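Local structure of putative aldo/keto reductase (Salmonella enterica subsp. enterica serovar Typhimurium, 4R9O) at the interface of chains A and B and the interface of chains A and C. The protein probably acts as an NADP-dependent oxidoreductase of the aldo/keto reductase family, reducing or oxidising carbonyl and alcohol groups on a TIM-barrel scaffold. Residues are numbered along the deposited sequence; one frame, centred on the assembly and turned at random. Chains: chain A/B/C, Putative aldo/keto reductase.

Contact 1: the interface of chains A and B. Residues chain A 224, 227-228; chain B 25, 57-59.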
# COMPACT_ATOMS: atom_id res chain seq x y z
N GLU A 224 -13.72 -19.55 7.31
CA GLU A 224 -15.08 -19.39 6.83
C GLU A 224 -15.15 -18.46 5.62
O GLU A 224 -16.08 -18.53 4.84
CB GLU A 224 -15.99 -18.86 7.94
CG GLU A 224 -17.47 -18.98 7.60
CD GLU A 224 -18.29 -17.80 8.05
OE1 GLU A 224 -18.49 -17.66 9.28
OE2 GLU A 224 -18.74 -17.01 7.19
N GLN A 227 -14.94 -20.18 2.18
CA GLN A 227 -15.91 -21.26 2.08
C GLN A 227 -16.76 -21.23 0.80
O GLN A 227 -17.10 -22.28 0.26
CB GLN A 227 -16.80 -21.24 3.33
CG GLN A 227 -18.06 -22.06 3.23
CD GLN A 227 -19.23 -21.35 3.87
OE1 GLN A 227 -20.37 -21.82 3.82
NE2 GLN A 227 -18.96 -20.20 4.49
N PRO A 228 -17.13 -20.03 0.31
CA PRO A 228 -17.69 -20.08 -1.05
C PRO A 228 -16.63 -20.37 -2.11
O PRO A 228 -16.96 -20.87 -3.18
CB PRO A 228 -18.28 -18.68 -1.24
CG PRO A 228 -18.53 -18.19 0.14
CD PRO A 228 -17.41 -18.75 0.97
N TRP B 25 -20.49 -23.98 11.01
CA TRP B 25 -20.20 -23.78 9.59
C TRP B 25 -19.47 -24.99 9.00
O TRP B 25 -19.54 -25.22 7.79
CB TRP B 25 -19.41 -22.48 9.37
CG TRP B 25 -17.91 -22.61 9.34
CD1 TRP B 25 -17.13 -22.83 8.24
CD2 TRP B 25 -17.00 -22.50 10.45
NE1 TRP B 25 -15.81 -22.87 8.60
CE2 TRP B 25 -15.70 -22.67 9.95
CE3 TRP B 25 -17.17 -22.28 11.82
CZ2 TRP B 25 -14.57 -22.64 10.76
CZ3 TRP B 25 -16.04 -22.24 12.63
CH2 TRP B 25 -14.76 -22.42 12.10
N ILE B 57 -25.82 -20.44 3.70
CA ILE B 57 -24.88 -21.01 2.72
C ILE B 57 -23.97 -22.12 3.25
O ILE B 57 -23.40 -22.86 2.45
CB ILE B 57 -23.96 -19.91 2.12
CG1 ILE B 57 -23.03 -19.32 3.19
CG2 ILE B 57 -24.78 -18.83 1.37
CD1 ILE B 57 -21.86 -18.54 2.61
N TYR B 58 -23.81 -22.23 4.57
CA TYR B 58 -22.84 -23.17 5.17
C TYR B 58 -23.06 -24.61 4.69
O TYR B 58 -24.20 -25.08 4.60
CB TYR B 58 -22.89 -23.15 6.70
CG TYR B 58 -22.35 -21.87 7.35
CD1 TYR B 58 -21.49 -21.02 6.67
CD2 TYR B 58 -22.73 -21.52 8.65
CE1 TYR B 58 -20.99 -19.85 7.27
CE2 TYR B 58 -22.25 -20.36 9.26
CZ TYR B 58 -21.38 -19.53 8.57
OH TYR B 58 -20.94 -18.38 9.19
N GLY B 59 -21.95 -25.28 4.39
CA GLY B 59 -21.96 -26.67 3.99
C GLY B 59 -22.62 -26.89 2.64
O GLY B 59 -23.26 -27.91 2.42
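A:Glu224 reaches from the 3-10 helix 224-226 of one subunit to B:Tyr58, the residue expected to serve as proton donor in the aldo/keto reductase active site of the other. The patch is part of a two-fold symmetric interface between two copies of the protein, whose biological role the structure alone does not show. Its CB lies 4.0 Å above one face of the B:Trp25 indole, toward the rim on the pyrrole side. With CG anti to the backbone N (chi1 -167°), the chain passes close to CD1 of the indole and meets the tyrosine ring at CE1, 3.6 Å from CG of A:Glu224. The bend at chi2 then turns the carboxylate across the tyrosine, their planes 67° apart. OE1 accepts a hydrogen bond of 2.6 Å from the phenol OH of B:Tyr58, met from well above the carboxylate plane, while OE2 sits at the ring edge, in plane.

A:Gln227, at the start of helix 227-240, comes to the same ring near its root. Its amide, turned 46° from the ring plane, lies along the CD1 and CE1 edge, with NE2 3.5 Å from CE1 of B:Tyr58. CD1 of B:Ile57 packs 4.1 Å from CD of A:Gln227 and also approaches CG of A:Pro228. Within its own chain B:Tyr58 is backed by B:Trp25, whose CB stands 3.3 Å above the centre of the phenol ring.

Contact 2: the interface of chains A and C. Residues chain A 200, 203-204; chain C 169-170, 173-174.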
# COMPACT_ATOMS: atom_id res chain seq x y z
N ASP A 200 9.90 -17.08 -11.75
CA ASP A 200 10.58 -16.76 -13.01
C ASP A 200 12.04 -17.18 -12.95
O ASP A 200 12.55 -17.83 -13.86
CB ASP A 200 10.49 -15.26 -13.34
CG ASP A 200 9.06 -14.80 -13.58
OD1 ASP A 200 8.24 -15.61 -14.07
OD2 ASP A 200 8.75 -13.61 -13.29
N GLN A 203 12.44 -21.14 -12.78
CA GLN A 203 12.25 -21.73 -14.11
C GLN A 203 13.45 -21.44 -15.01
O GLN A 203 13.91 -22.30 -15.76
CB GLN A 203 10.97 -21.22 -14.80
CG GLN A 203 10.72 -21.95 -16.12
CD GLN A 203 9.58 -21.38 -16.97
OE1 GLN A 203 8.64 -20.76 -16.47
NE2 GLN A 203 9.68 -21.59 -18.26
N GLN A 204 13.96 -20.22 -14.95
CA GLN A 204 15.10 -19.86 -15.79
C GLN A 204 16.31 -20.75 -15.47
O GLN A 204 17.00 -21.21 -16.38
CB GLN A 204 15.47 -18.39 -15.61
CG GLN A 204 16.62 -17.96 -16.50
CD GLN A 204 17.01 -16.51 -16.30
OE1 GLN A 204 16.18 -15.67 -15.94
NE2 GLN A 204 18.28 -16.21 -16.55
N THR C 169 14.01 -11.61 -18.86
CA THR C 169 15.26 -12.37 -18.80
C THR C 169 15.01 -13.88 -18.92
O THR C 169 15.78 -14.59 -19.57
CB THR C 169 16.02 -12.06 -17.50
OG1 THR C 169 16.35 -10.66 -17.50
CG2 THR C 169 17.30 -12.85 -17.41
N LEU C 170 13.92 -14.35 -18.31
CA LEU C 170 13.54 -15.75 -18.44
C LEU C 170 13.37 -16.14 -19.91
O LEU C 170 13.99 -17.10 -20.36
CB LEU C 170 12.25 -16.05 -17.66
CG LEU C 170 11.55 -17.38 -18.01
CD1 LEU C 170 12.44 -18.59 -17.75
CD2 LEU C 170 10.25 -17.53 -17.26
N SER C 173 16.58 -16.10 -22.07
CA SER C 173 17.58 -17.11 -21.75
C SER C 173 17.39 -18.35 -22.62
O SER C 173 18.28 -19.19 -22.69
CB SER C 173 17.53 -17.48 -20.26
OG SER C 173 16.43 -18.34 -19.97
N ARG C 174 16.24 -18.44 -23.28
CA ARG C 174 15.92 -19.58 -24.13
C ARG C 174 16.13 -19.30 -25.62
O ARG C 174 16.03 -20.21 -26.43
CB ARG C 174 14.46 -19.99 -23.91
CG ARG C 174 14.09 -20.27 -22.46
CD ARG C 174 15.01 -21.31 -21.88
NE ARG C 174 14.43 -22.00 -20.73
CZ ARG C 174 14.88 -21.91 -19.48
NH1 ARG C 174 15.92 -21.12 -19.20
NH2 ARG C 174 14.29 -22.60 -18.52
O HOH W 1 11.43 -23.25 -19.63
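NH2 of C:Arg174 donates a hydrogen bond of 2.8 Å to the backbone O of A:Gln203, near the C-terminal end of helix 198-205. The donor stands 37° out of the carbonyl plane and uses no lone-pair direction. The neighbouring NH1 makes a straighter bond, 172° at the hydrogen, to the next carbonyl, O of A:Gln204, 3.0 Å away. Here the nitrogen lies in the carbonyl plane on a lone pair, and the acceptor is nearly coplanar with the guanidinium. Two successive carbonyls are thus held by the two terminal nitrogens of one arginine, whose positive charge probably suits the partial negative charge of the helix end. This helix-to-helix patch joins two copies of the protein in an interface that is not an exact two-fold, and it may be a crystal or assembly contact.

A water reinforces the pairing: it hydrogen-bonds NH2 of C:Arg174 and, at 2.8 Å, NE2 of A:Gln203, linking that side-chain amide to the guanidinium.

Next to these polar groups, C:Leu170 projects from helix 165-172 against the helix of chain A. Its CD1 touches the backbone of A:Gln204, 3.5 Å from CA, while CD2 turns to the amide of A:Gln203, whose side chain crosses the leucine at about a right angle. A:Gln204, the residue of this patch with the most surface hidden by the partner, runs out extended, CG anti to the backbone N (chi1 -178°). Its CG passes C:Ser173, and its amide ends beside the methyl of C:Thr169, with OE1 3.4 Å from CG2. C:Ser173, just beyond helix 165-172, is tied back to its last turn: OG donates a hydrogen bond of 2.8 Å to the backbone O of C:Leu170.

The C-alpha centres of contact 1 and contact 2 lie about 41 Å apart, and the contacts share no residue; chain A takes part in both, through 3-10 helix 224-226 and helix 227-240 in the first and helix 198-205 in the second. Contact 1 belongs to a two-fold interface, so each subunit of the pair reaches the partner's presumed catalytic tyrosine. The interface holding contact 2 is not an exact two-fold, and the contact is centred about 24 Å from C:Tyr58. One subunit can therefore engage two neighbours within the six-chain deposited assembly, although the structure alone does not show which contacts persist in solution.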